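Local coordinates for protein lovastatin nonaketide synthase, polyketide synthase component (PDB 7CPX) that builds the dihydromonacolin L nonaketide of lovastatin from malonyl-CoA, as a homodimeric multidomain polyketide synthase that works with the partner protein lovC, at residues Ile1831-Ala1839 and Tyr1849-Trp1857; Ile1973-Glu1984 and Leu2094-Val2102. The protein carries 2 engineered substitutions. One frame throughout, in Å; residues are numbered along the deposited sequence.

Interaction 1: Ile1831-Ala1839 and Tyr1849-Trp1857; sequences IDSSRAPVA and YFLESAETW
L1851 and V1838 meet in an antiparallel beta hairpin formed by strands 1838-1842 and 1849-1853. L1851 CB lies 3.9 Å from V1838 CG1, and the two side chains cross at a slant. V1838 holds CG1 anti to its backbone N (chi1 171°), which carries this methyl to L1851. Strand 1849-1853 is further bonded through the backbone of L1851 and S1853 to R2143, in the first strand of the ketoreductase region.

E1852 forms the hydrogen-bonded pair with A1839. E1852 N donates to A1839 O and A1839 N returns a bond to E1852 O, both at 2.9 Å. The first torsion of E1852 (chi1 67°) tucks CG 3.5 Å from A1839 O. Its carboxylate reaches beyond the contact, to a hydrogen bond with Q1841 and a salt bridge with R2145.

S1853 faces V1838 as a non-hydrogen-bonded pair. On the V1838 side of the hairpin, I1831 CD1 touches S1853 CB at 3.8 Å.

Past the strand end, A1854 lays its methyl CB against A1839 CB (3.7 Å) and P1837 CB (3.8 Å). E1855 follows, with its CG beside the proline ring. A third backbone bond closes this end: A1854 N meets P1837 O at 2.8 Å, from above the carbonyl plane and 45° out of it.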
ATOM      1  N   ILE A1831     -52.025  -7.166  -4.863  1.00108.58           N
ATOM      2  CA  ILE A1831     -52.470  -8.161  -5.831  1.00108.58           C
ATOM      3  C   ILE A1831     -52.849  -9.435  -5.092  1.00108.58           C
ATOM      4  O   ILE A1831     -52.211  -9.805  -4.100  1.00108.58           O
ATOM      5  CB  ILE A1831     -51.384  -8.442  -6.889  1.00108.58           C
ATOM      6  CG1 ILE A1831     -51.097  -7.171  -7.693  1.00108.58           C
ATOM      7  CG2 ILE A1831     -51.819  -9.581  -7.803  1.00108.58           C
ATOM      8  CD1 ILE A1831     -50.044  -7.338  -8.770  1.00108.58           C
ATOM      9  N   ASP A1832     -53.897 -10.099  -5.574  1.00111.39           N
ATOM     10  CA  ASP A1832     -54.371 -11.355  -4.995  1.00111.39           C
ATOM     11  C   ASP A1832     -53.740 -12.502  -5.774  1.00111.39           C
ATOM     12  O   ASP A1832     -54.187 -12.845  -6.870  1.00111.39           O
ATOM     13  CB  ASP A1832     -55.894 -11.423  -5.035  1.00111.39           C
ATOM     14  CG  ASP A1832     -56.438 -12.707  -4.442  1.00111.39           C
ATOM     15  OD1 ASP A1832     -55.637 -13.528  -3.951  1.00111.39           O
ATOM     16  OD2 ASP A1832     -57.673 -12.899  -4.470  1.00111.39           O
ATOM     17  N   SER A1833     -52.696 -13.104  -5.200  1.00110.78           N
ATOM     18  CA  SER A1833     -52.001 -14.191  -5.877  1.00110.78           C
ATOM     19  C   SER A1833     -52.869 -15.433  -6.024  1.00110.78           C
ATOM     20  O   SER A1833     -52.577 -16.279  -6.874  1.00110.78           O
ATOM     21  CB  SER A1833     -50.719 -14.544  -5.122  1.00110.78           C
ATOM     22  OG  SER A1833     -50.990 -14.860  -3.769  1.00110.78           O
ATOM     23  N   SER A1834     -53.926 -15.561  -5.221  1.00112.18           N
ATOM     24  CA  SER A1834     -54.784 -16.736  -5.320  1.00112.18           C
ATOM     25  C   SER A1834     -55.491 -16.788  -6.667  1.00112.18           C
ATOM     26  O   SER A1834     -55.616 -17.859  -7.270  1.00112.18           O
ATOM     27  CB  SER A1834     -55.803 -16.741  -4.180  1.00112.18           C
ATOM     28  N   ARG A1835     -55.957 -15.637  -7.155  1.00110.72           N
ATOM     29  CA  ARG A1835     -56.681 -15.557  -8.413  1.00110.72           C
ATOM     30  C   ARG A1835     -55.923 -14.820  -9.505  1.00110.72           C
ATOM     31  O   ARG A1835     -56.337 -14.888 -10.669  1.00110.72           O
ATOM     32  CB  ARG A1835     -58.040 -14.875  -8.199  1.00110.72           C
ATOM     33  CG  ARG A1835     -58.971 -15.647  -7.279  1.00110.72           C
ATOM     34  CD  ARG A1835     -60.199 -14.831  -6.917  1.00110.72           C
ATOM     35  NE  ARG A1835     -59.858 -13.665  -6.112  1.00110.72           N
ATOM     36  CZ  ARG A1835     -60.734 -12.766  -5.685  1.00110.72           C
ATOM     37  NH1 ARG A1835     -62.023 -12.864  -5.973  1.00110.72           N
ATOM     38  NH2 ARG A1835     -60.309 -11.742  -4.950  1.00110.72           N
ATOM     39  N   ALA A1836     -54.836 -14.124  -9.174  1.00108.69           N
ATOM     40  CA  ALA A1836     -54.013 -13.445 -10.159  1.00108.69           C
ATOM     41  C   ALA A1836     -52.633 -14.081 -10.200  1.00108.69           C
ATOM     42  O   ALA A1836     -52.042 -14.311  -9.136  1.00108.69           O
ATOM     43  CB  ALA A1836     -53.889 -11.955  -9.829  1.00108.69           C
ATOM     44  N   PRO A1837     -52.086 -14.386 -11.377  1.00107.49           N
ATOM     45  CA  PRO A1837     -50.750 -15.001 -11.422  1.00107.49           C
ATOM     46  C   PRO A1837     -49.709 -14.115 -10.760  1.00107.49           C
ATOM     47  O   PRO A1837     -49.490 -12.970 -11.165  1.00107.49           O
ATOM     48  CB  PRO A1837     -50.487 -15.165 -12.924  1.00107.49           C
ATOM     49  CG  PRO A1837     -51.831 -15.188 -13.546  1.00107.49           C
ATOM     50  CD  PRO A1837     -52.683 -14.280 -12.719  1.00107.49           C
ATOM     51  N   VAL A1838     -49.065 -14.656  -9.731  1.00107.59           N
ATOM     52  CA  VAL A1838     -47.995 -13.975  -9.014  1.00107.59           C
ATOM     53  C   VAL A1838     -46.802 -14.915  -8.958  1.00107.59           C
ATOM     54  O   VAL A1838     -46.900 -16.015  -8.401  1.00107.59           O
ATOM     55  CB  VAL A1838     -48.422 -13.557  -7.600  1.00107.59           C
ATOM     56  CG1 VAL A1838     -47.228 -13.051  -6.819  1.00107.59           C
ATOM     57  CG2 VAL A1838     -49.499 -12.493  -7.674  1.00107.59           C
ATOM     58  N   ALA A1839     -45.679 -14.477  -9.515  1.00109.02           N
ATOM     59  CA  ALA A1839     -44.471 -15.284  -9.582  1.00109.02           C
ATOM     60  C   ALA A1839     -43.484 -14.860  -8.506  1.00109.02           C
ATOM     61  O   ALA A1839     -43.252 -13.668  -8.287  1.00109.02           O
ATOM     62  CB  ALA A1839     -43.819 -15.163 -10.958  1.00109.02           C
ATOM     63  N   TYR A1849     -35.330 -12.922  -3.563  1.00114.52           N
ATOM     64  CA  TYR A1849     -36.577 -13.254  -4.231  1.00114.52           C
ATOM     65  C   TYR A1849     -37.672 -12.287  -3.798  1.00114.52           C
ATOM     66  O   TYR A1849     -37.675 -11.793  -2.668  1.00114.52           O
ATOM     67  CB  TYR A1849     -37.010 -14.688  -3.915  1.00114.52           C
ATOM     68  CG  TYR A1849     -36.070 -15.747  -4.440  1.00114.52           C
ATOM     69  CD1 TYR A1849     -36.225 -16.265  -5.716  1.00114.52           C
ATOM     70  CD2 TYR A1849     -35.033 -16.231  -3.658  1.00114.52           C
ATOM     71  CE1 TYR A1849     -35.373 -17.234  -6.201  1.00114.52           C
ATOM     72  CE2 TYR A1849     -34.174 -17.201  -4.135  1.00114.52           C
ATOM     73  CZ  TYR A1849     -34.348 -17.699  -5.407  1.00114.52           C
ATOM     74  OH  TYR A1849     -33.495 -18.666  -5.887  1.00114.52           O
ATOM     75  N   PHE A1850     -38.605 -12.024  -4.710  1.00108.33           N
ATOM     76  CA  PHE A1850     -39.722 -11.140  -4.423  1.00108.33           C
ATOM     77  C   PHE A1850     -40.932 -11.586  -5.229  1.00108.33           C
ATOM     78  O   PHE A1850     -40.798 -12.150  -6.316  1.00108.33           O
ATOM     79  CB  PHE A1850     -39.388  -9.680  -4.750  1.00108.33           C
ATOM     80  CG  PHE A1850     -38.845  -9.479  -6.137  1.00108.33           C
ATOM     81  CD1 PHE A1850     -39.668  -9.594  -7.243  1.00108.33           C
ATOM     82  CD2 PHE A1850     -37.513  -9.167  -6.332  1.00108.33           C
ATOM     83  CE1 PHE A1850     -39.173  -9.410  -8.516  1.00108.33           C
ATOM     84  CE2 PHE A1850     -37.011  -8.978  -7.602  1.00108.33           C
ATOM     85  CZ  PHE A1850     -37.842  -9.100  -8.697  1.00108.33           C
ATOM     86  N   LEU A1851     -42.114 -11.310  -4.691  1.00109.86           N
ATOM     87  CA  LEU A1851     -43.349 -11.568  -5.414  1.00109.86           C
ATOM     88  C   LEU A1851     -43.552 -10.489  -6.468  1.00109.86           C
ATOM     89  O   LEU A1851     -43.414  -9.296  -6.179  1.00109.86           O
ATOM     90  CB  LEU A1851     -44.534 -11.597  -4.450  1.00109.86           C
ATOM     91  CG  LEU A1851     -44.475 -12.660  -3.354  1.00109.86           C
ATOM     92  CD1 LEU A1851     -45.605 -12.468  -2.354  1.00109.86           C
ATOM     93  CD2 LEU A1851     -44.532 -14.049  -3.962  1.00109.86           C
ATOM     94  N   GLU A1852     -43.879 -10.905  -7.689  1.00107.07           N
ATOM     95  CA  GLU A1852     -44.142  -9.966  -8.767  1.00107.07           C
ATOM     96  C   GLU A1852     -45.344 -10.444  -9.564  1.00107.07           C
ATOM     97  O   GLU A1852     -45.719 -11.616  -9.519  1.00107.07           O
ATOM     98  CB  GLU A1852     -42.927  -9.801  -9.691  1.00107.07           C
ATOM     99  CG  GLU A1852     -42.575 -11.040 -10.499  1.00107.07           C
ATOM    100  CD  GLU A1852     -41.485 -10.775 -11.517  1.00107.07           C
ATOM    101  OE1 GLU A1852     -40.895  -9.675 -11.482  1.00107.07           O
ATOM    102  OE2 GLU A1852     -41.222 -11.662 -12.356  1.00107.07           O
ATOM    103  N   SER A1853     -45.959  -9.516 -10.288  1.00103.57           N
ATOM    104  CA  SER A1853     -47.110  -9.863 -11.108  1.00103.57           C
ATOM    105  C   SER A1853     -46.665 -10.711 -12.293  1.00103.57           C
ATOM    106  O   SER A1853     -45.775 -10.319 -13.053  1.00103.57           O
ATOM    107  CB  SER A1853     -47.818  -8.601 -11.592  1.00103.57           C
ATOM    108  OG  SER A1853     -48.946  -8.929 -12.385  1.00103.57           O
ATOM    109  N   ALA A1854     -47.293 -11.875 -12.451  1.00105.36           N
ATOM    110  CA  ALA A1854     -46.979 -12.803 -13.527  1.00105.36           C
ATOM    111  C   ALA A1854     -48.034 -12.793 -14.625  1.00105.36           C
ATOM    112  O   ALA A1854     -48.074 -13.715 -15.446  1.00105.36           O
ATOM    113  CB  ALA A1854     -46.819 -14.217 -12.969  1.00105.36           C
ATOM    114  N   GLU A1855     -48.887 -11.774 -14.654  1.00106.06           N
ATOM    115  CA  GLU A1855     -49.953 -11.714 -15.644  1.00106.06           C
ATOM    116  C   GLU A1855     -49.375 -11.787 -17.050  1.00106.06           C
ATOM    117  O   GLU A1855     -48.534 -10.967 -17.431  1.00106.06           O
ATOM    118  CB  GLU A1855     -50.755 -10.428 -15.464  1.00106.06           C
ATOM    119  CG  GLU A1855     -51.523 -10.357 -14.157  1.00106.06           C
ATOM    120  CD  GLU A1855     -52.208  -9.020 -13.957  1.00106.06           C
ATOM    121  OE1 GLU A1855     -51.953  -8.097 -14.759  1.00106.06           O
ATOM    122  OE2 GLU A1855     -52.999  -8.892 -12.999  1.00106.06           O
ATOM    123  N   THR A1856     -49.828 -12.776 -17.820  1.00103.63           N
ATOM    124  CA  THR A1856     -49.439 -12.897 -19.218  1.00103.63           C
ATOM    125  C   THR A1856     -50.172 -11.905 -20.109  1.00103.63           C
ATOM    126  O   THR A1856     -49.768 -11.710 -21.260  1.00103.63           O
ATOM    127  CB  THR A1856     -49.699 -14.324 -19.708  1.00103.63           C
ATOM    128  OG1 THR A1856     -48.992 -15.253 -18.877  1.00103.63           O
ATOM    129  CG2 THR A1856     -49.245 -14.493 -21.150  1.00103.63           C
ATOM    130  N   TRP A1857     -51.224 -11.269 -19.599  1.00101.09           N
ATOM    131  CA  TRP A1857     -51.966 -10.247 -20.332  1.00101.09           C
ATOM    132  C   TRP A1857     -52.504 -10.794 -21.654  1.00101.09           C
ATOM    133  O   TRP A1857     -52.379 -10.174 -22.712  1.00101.09           O
ATOM    134  CB  TRP A1857     -51.102  -9.005 -20.549  1.00101.09           C
ATOM    135  CG  TRP A1857     -50.793  -8.293 -19.271  1.00101.09           C
ATOM    136  CD1 TRP A1857     -51.685  -7.684 -18.440  1.00101.09           C
ATOM    137  CD2 TRP A1857     -49.505  -8.120 -18.671  1.00101.09           C
ATOM    138  NE1 TRP A1857     -51.036  -7.142 -17.362  1.00101.09           N
ATOM    139  CE2 TRP A1857     -49.696  -7.395 -17.478  1.00101.09           C
ATOM    140  CE3 TRP A1857     -48.210  -8.507 -19.025  1.00101.09           C
ATOM    141  CZ2 TRP A1857     -48.641  -7.048 -16.639  1.00101.09           C
ATOM    142  CZ3 TRP A1857     -47.164  -8.162 -18.190  1.00101.09           C
ATOM    143  CH2 TRP A1857     -47.385  -7.440 -17.011  1.00101.09           C
TER

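Interaction 2: Ile1973-Glu1984 and Leu2094-Val2102; sequences ICGQMLLHAGEE and LARQGLPSV
This is mixed apolar and polar packing of helix 1972-1985 against the end of helix 2085-2095 and the turns that follow it. Helix 1972-1985 joins the adjacent parallel strands 1964-1968 and 1988-1993 of a five-stranded sheet. The segments run in opposite directions, with A1981 beside L2094, M1977 beside G2098 and I1973 beside S2101.

L2094 splits its tip. CD1 touches A1981 CB at 3.9 Å, while CD2 rests on the aliphatic CG of E1984 at 3.5 Å.

The E1984 chain bends at chi2 (-63°) and turns its carboxylate to the amide of Q2097. Q2097 NE2 donates to E1984 OE2 at 3.0 Å. The donor sits above the carboxylate plane, 37° out of it, and the two flat groups are turned 68° apart. Q2097 also slides past H1980 in the opposite direction, with its CB 3.7 Å from H1980 CD2.

M1977 sends its methyl CE onto the backbone of G2098, where no side chain intervenes. M1977 SD lies 3.6 Å from L2094 O. V1942 and L1943 of helix 1935-1953 also touch M1977.

Q1976 is extended and brings OE1 to S2101 CB (3.3 Å) and NE2 to the CA of G2098. S2101 OG donates to G2098 O at 2.7 Å, which ties down the turn. At the far end I1973 CD1 and the methyls of V2102 meet tip to tip.

Strand 1964-1968, helix 1972-1985 and strand 1988-1993 form a beta-alpha-beta crossover, and helix 2085-2095 packs on its helix. This is the arrangement of a Rossmann-like fold, consistent with the enoyl-reductase-like part of such synthases.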
ATOM      1  N   ILE A1973     -33.293 -36.755   1.422  1.00126.37           N
ATOM      2  CA  ILE A1973     -34.311 -37.271   0.516  1.00126.37           C
ATOM      3  C   ILE A1973     -33.709 -37.467  -0.866  1.00126.37           C
ATOM      4  O   ILE A1973     -33.936 -38.489  -1.525  1.00126.37           O
ATOM      5  CB  ILE A1973     -35.525 -36.324   0.467  1.00126.37           C
ATOM      6  CG1 ILE A1973     -36.055 -36.034   1.874  1.00126.37           C
ATOM      7  CG2 ILE A1973     -36.632 -36.929  -0.382  1.00126.37           C
ATOM      8  CD1 ILE A1973     -37.137 -34.982   1.899  1.00126.37           C
ATOM      9  N   CYS A1974     -32.928 -36.486  -1.322  1.00124.41           N
ATOM     10  CA  CYS A1974     -32.290 -36.597  -2.625  1.00124.41           C
ATOM     11  C   CYS A1974     -31.316 -37.763  -2.659  1.00124.41           C
ATOM     12  O   CYS A1974     -31.216 -38.460  -3.670  1.00124.41           O
ATOM     13  CB  CYS A1974     -31.581 -35.293  -2.982  1.00124.41           C
ATOM     14  SG  CYS A1974     -30.995 -35.217  -4.690  1.00124.41           S
ATOM     15  N   GLY A1975     -30.588 -37.997  -1.567  1.00122.73           N
ATOM     16  CA  GLY A1975     -29.682 -39.135  -1.538  1.00122.73           C
ATOM     17  C   GLY A1975     -30.412 -40.457  -1.677  1.00122.73           C
ATOM     18  O   GLY A1975     -30.038 -41.311  -2.490  1.00122.73           O
ATOM     19  N   GLN A1976     -31.479 -40.638  -0.895  1.00124.17           N
ATOM     20  CA  GLN A1976     -32.238 -41.883  -0.972  1.00124.17           C
ATOM     21  C   GLN A1976     -32.838 -42.073  -2.359  1.00124.17           C
ATOM     22  O   GLN A1976     -32.774 -43.170  -2.933  1.00124.17           O
ATOM     23  CB  GLN A1976     -33.338 -41.893   0.090  1.00124.17           C
ATOM     24  CG  GLN A1976     -34.264 -43.097   0.014  1.00124.17           C
ATOM     25  CD  GLN A1976     -35.286 -43.115   1.132  1.00124.17           C
ATOM     26  OE1 GLN A1976     -35.234 -42.298   2.050  1.00124.17           O
ATOM     27  NE2 GLN A1976     -36.225 -44.050   1.059  1.00124.17           N
ATOM     28  N   MET A1977     -33.418 -41.012  -2.920  1.00126.26           N
ATOM     29  CA  MET A1977     -34.062 -41.137  -4.220  1.00126.26           C
ATOM     30  C   MET A1977     -33.042 -41.318  -5.336  1.00126.26           C
ATOM     31  O   MET A1977     -33.323 -42.003  -6.323  1.00126.26           O
ATOM     32  CB  MET A1977     -34.943 -39.919  -4.474  1.00126.26           C
ATOM     33  CG  MET A1977     -36.057 -39.745  -3.447  1.00126.26           C
ATOM     34  SD  MET A1977     -37.127 -41.188  -3.296  1.00126.26           S
ATOM     35  CE  MET A1977     -38.450 -40.518  -2.292  1.00126.26           C
ATOM     36  N   LEU A1978     -31.854 -40.726  -5.199  1.00122.02           N
ATOM     37  CA  LEU A1978     -30.784 -40.970  -6.157  1.00122.02           C
ATOM     38  C   LEU A1978     -30.332 -42.420  -6.109  1.00122.02           C
ATOM     39  O   LEU A1978     -30.069 -43.027  -7.152  1.00122.02           O
ATOM     40  CB  LEU A1978     -29.607 -40.039  -5.869  1.00122.02           C
ATOM     41  CG  LEU A1978     -29.788 -38.580  -6.280  1.00122.02           C
ATOM     42  CD1 LEU A1978     -28.828 -37.689  -5.516  1.00122.02           C
ATOM     43  CD2 LEU A1978     -29.576 -38.426  -7.774  1.00122.02           C
ATOM     44  N   LEU A1979     -30.226 -42.991  -4.908  1.00121.67           N
ATOM     45  CA  LEU A1979     -29.899 -44.408  -4.808  1.00121.67           C
ATOM     46  C   LEU A1979     -30.969 -45.260  -5.476  1.00121.67           C
ATOM     47  O   LEU A1979     -30.657 -46.208  -6.208  1.00121.67           O
ATOM     48  CB  LEU A1979     -29.731 -44.809  -3.343  1.00121.67           C
ATOM     49  CG  LEU A1979     -28.482 -44.262  -2.651  1.00121.67           C
ATOM     50  CD1 LEU A1979     -28.521 -44.557  -1.161  1.00121.67           C
ATOM     51  CD2 LEU A1979     -27.222 -44.839  -3.278  1.00121.67           C
ATOM     52  N   HIS A1980     -32.241 -44.930  -5.242  1.00125.10           N
ATOM     53  CA  HIS A1980     -33.322 -45.676  -5.882  1.00125.10           C
ATOM     54  C   HIS A1980     -33.240 -45.571  -7.401  1.00125.10           C
ATOM     55  O   HIS A1980     -33.402 -46.571  -8.114  1.00125.10           O
ATOM     56  CB  HIS A1980     -34.674 -45.165  -5.387  1.00125.10           C
ATOM     57  CG  HIS A1980     -34.966 -45.515  -3.962  1.00125.10           C
ATOM     58  ND1 HIS A1980     -34.414 -46.611  -3.336  1.00125.10           N
ATOM     59  CD2 HIS A1980     -35.752 -44.911  -3.039  1.00125.10           C
ATOM     60  CE1 HIS A1980     -34.848 -46.669  -2.090  1.00125.10           C
ATOM     61  NE2 HIS A1980     -35.661 -45.649  -1.884  1.00125.10           N
ATOM     62  N   ALA A1981     -32.998 -44.364  -7.916  1.00125.68           N
ATOM     63  CA  ALA A1981     -32.923 -44.171  -9.359  1.00125.68           C
ATOM     64  C   ALA A1981     -31.739 -44.918  -9.953  1.00125.68           C
ATOM     65  O   ALA A1981     -31.844 -45.503 -11.036  1.00125.68           O
ATOM     66  CB  ALA A1981     -32.835 -42.681  -9.685  1.00125.68           C
ATOM     67  N   GLY A1982     -30.596 -44.896  -9.267  1.00124.92           N
ATOM     68  CA  GLY A1982     -29.448 -45.650  -9.742  1.00124.92           C
ATOM     69  C   GLY A1982     -29.715 -47.141  -9.767  1.00124.92           C
ATOM     70  O   GLY A1982     -29.322 -47.838 -10.705  1.00124.92           O
ATOM     71  N   GLU A1983     -30.390 -47.651  -8.734  1.00126.30           N
ATOM     72  CA  GLU A1983     -30.757 -49.062  -8.725  1.00126.30           C
ATOM     73  C   GLU A1983     -31.674 -49.395  -9.893  1.00126.30           C
ATOM     74  O   GLU A1983     -31.480 -50.407 -10.578  1.00126.30           O
ATOM     75  CB  GLU A1983     -31.432 -49.418  -7.401  1.00126.30           C
ATOM     76  CG  GLU A1983     -30.512 -49.342  -6.196  1.00126.30           C
ATOM     77  CD  GLU A1983     -31.263 -49.448  -4.883  1.00126.30           C
ATOM     78  OE1 GLU A1983     -32.501 -49.609  -4.915  1.00126.30           O
ATOM     79  OE2 GLU A1983     -30.615 -49.367  -3.818  1.00126.30           O
ATOM     80  N   GLU A1984     -32.678 -48.552 -10.141  1.00129.10           N
ATOM     81  CA  GLU A1984     -33.617 -48.825 -11.226  1.00129.10           C
ATOM     82  C   GLU A1984     -32.931 -48.766 -12.586  1.00129.10           C
ATOM     83  O   GLU A1984     -33.179 -49.617 -13.448  1.00129.10           O
ATOM     84  CB  GLU A1984     -34.784 -47.840 -11.169  1.00129.10           C
ATOM     85  CG  GLU A1984     -35.692 -48.025  -9.963  1.00129.10           C
ATOM     86  CD  GLU A1984     -36.383 -49.374  -9.949  1.00129.10           C
ATOM     87  OE1 GLU A1984     -36.369 -50.063 -10.990  1.00129.10           O
ATOM     88  OE2 GLU A1984     -36.940 -49.747  -8.894  1.00129.10           O
ATOM     89  N   LEU A2094     -40.578 -43.557  -8.654  1.00129.77           N
ATOM     90  CA  LEU A2094     -39.404 -43.498  -7.791  1.00129.77           C
ATOM     91  C   LEU A2094     -39.718 -42.773  -6.489  1.00129.77           C
ATOM     92  O   LEU A2094     -39.248 -43.173  -5.417  1.00129.77           O
ATOM     93  CB  LEU A2094     -38.252 -42.808  -8.515  1.00129.77           C
ATOM     94  CG  LEU A2094     -37.629 -43.513  -9.715  1.00129.77           C
ATOM     95  CD1 LEU A2094     -36.629 -42.588 -10.388  1.00129.77           C
ATOM     96  CD2 LEU A2094     -36.957 -44.804  -9.287  1.00129.77           C
ATOM     97  N   ALA A2095     -40.510 -41.701  -6.559  1.00128.35           N
ATOM     98  CA  ALA A2095     -40.875 -40.975  -5.349  1.00128.35           C
ATOM     99  C   ALA A2095     -41.636 -41.879  -4.389  1.00128.35           C
ATOM    100  O   ALA A2095     -41.404 -41.854  -3.175  1.00128.35           O
ATOM    101  CB  ALA A2095     -41.709 -39.744  -5.706  1.00128.35           C
ATOM    102  N   ARG A2096     -42.537 -42.701  -4.926  1.00132.28           N
ATOM    103  CA  ARG A2096     -43.303 -43.625  -4.102  1.00132.28           C
ATOM    104  C   ARG A2096     -42.413 -44.655  -3.422  1.00132.28           C
ATOM    105  O   ARG A2096     -42.862 -45.323  -2.485  1.00132.28           O
ATOM    106  CB  ARG A2096     -44.372 -44.303  -4.957  1.00132.28           C
ATOM    107  CG  ARG A2096     -45.563 -43.394  -5.223  1.00132.28           C
ATOM    108  CD  ARG A2096     -46.343 -43.796  -6.461  1.00132.28           C
ATOM    109  NE  ARG A2096     -47.542 -42.981  -6.618  1.00132.28           N
ATOM    110  CZ  ARG A2096     -48.316 -42.978  -7.694  1.00132.28           C
ATOM    111  NH1 ARG A2096     -48.039 -43.727  -8.748  1.00132.28           N
ATOM    112  NH2 ARG A2096     -49.397 -42.204  -7.712  1.00132.28           N
ATOM    113  N   GLN A2097     -41.164 -44.799  -3.870  1.00131.66           N
ATOM    114  CA  GLN A2097     -40.234 -45.695  -3.197  1.00131.66           C
ATOM    115  C   GLN A2097     -39.706 -45.112  -1.891  1.00131.66           C
ATOM    116  O   GLN A2097     -39.177 -45.864  -1.066  1.00131.66           O
ATOM    117  CB  GLN A2097     -39.057 -46.028  -4.116  1.00131.66           C
ATOM    118  CG  GLN A2097     -39.451 -46.689  -5.426  1.00131.66           C
ATOM    119  CD  GLN A2097     -38.251 -47.179  -6.213  1.00131.66           C
ATOM    120  OE1 GLN A2097     -37.126 -47.178  -5.715  1.00131.66           O
ATOM    121  NE2 GLN A2097     -38.486 -47.602  -7.450  1.00131.66           N
ATOM    122  N   GLY A2098     -39.831 -43.801  -1.685  1.00130.07           N
ATOM    123  CA  GLY A2098     -39.246 -43.175  -0.514  1.00130.07           C
ATOM    124  C   GLY A2098     -40.055 -42.051   0.103  1.00130.07           C
ATOM    125  O   GLY A2098     -39.502 -41.222   0.833  1.00130.07           O
ATOM    126  N   LEU A2099     -41.356 -41.998  -0.176  1.00132.14           N
ATOM    127  CA  LEU A2099     -42.198 -40.967   0.427  1.00132.14           C
ATOM    128  C   LEU A2099     -42.147 -40.964   1.950  1.00132.14           C
ATOM    129  O   LEU A2099     -42.064 -39.870   2.534  1.00132.14           O
ATOM    130  CB  LEU A2099     -43.651 -41.135  -0.039  1.00132.14           C
ATOM    131  CG  LEU A2099     -43.884 -41.128  -1.548  1.00132.14           C
ATOM    132  CD1 LEU A2099     -45.339 -41.437  -1.871  1.00132.14           C
ATOM    133  CD2 LEU A2099     -43.469 -39.806  -2.168  1.00132.14           C
ATOM    134  N   PRO A2100     -42.188 -42.109   2.646  1.00135.56           N
ATOM    135  CA  PRO A2100     -42.248 -42.077   4.115  1.00135.56           C
ATOM    136  C   PRO A2100     -40.982 -41.545   4.771  1.00135.56           C
ATOM    137  O   PRO A2100     -40.911 -41.457   6.000  1.00135.56           O
ATOM    138  CB  PRO A2100     -42.486 -43.548   4.490  1.00135.56           C
ATOM    139  CG  PRO A2100     -42.942 -44.217   3.231  1.00135.56           C
ATOM    140  CD  PRO A2100     -42.268 -43.484   2.126  1.00135.56           C
ATOM    141  N   SER A2101     -39.975 -41.194   3.968  1.00131.78           N
ATOM    142  CA  SER A2101     -38.702 -40.755   4.533  1.00131.78           C
ATOM    143  C   SER A2101     -38.862 -39.513   5.401  1.00131.78           C
ATOM    144  O   SER A2101     -38.092 -39.321   6.349  1.00131.78           O
ATOM    145  CB  SER A2101     -37.700 -40.487   3.410  1.00131.78           C
ATOM    146  OG  SER A2101     -38.189 -39.502   2.518  1.00131.78           O
ATOM    147  N   VAL A2102     -39.842 -38.661   5.101  1.00133.48           N
ATOM    148  CA  VAL A2102     -40.035 -37.400   5.810  1.00133.48           C
ATOM    149  C   VAL A2102     -41.528 -37.130   5.952  1.00133.48           C
ATOM    150  O   VAL A2102     -42.369 -37.840   5.396  1.00133.48           O
ATOM    151  CB  VAL A2102     -39.345 -36.221   5.091  1.00133.48           C
ATOM    152  CG1 VAL A2102     -37.837 -36.374   5.157  1.00133.48           C
ATOM    153  CG2 VAL A2102     -39.816 -36.129   3.646  1.00133.48           C
TER

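How the interactions relate
The two contacts follow one another along the chain. Interaction 1 is a local hairpin, closed before interaction 2 begins; interaction 2 joins segments 110 residues apart. Their centres are 33 Å apart and their nearest atoms about 17 Å, with no touch. Interaction 1 borders the ketoreductase region: strand 1828-1832 pairs with strand 2139-2143, which also bonds to the hairpin. Interaction 2 sits instead on helix 1972-1985, which joins two neighbouring strands of a five-stranded parallel sheet. Both lie away from the known and predicted catalytic sites and from the NADP pocket, whose residues fall between 2163 and 2341. No residue of the second subunit touches either contact.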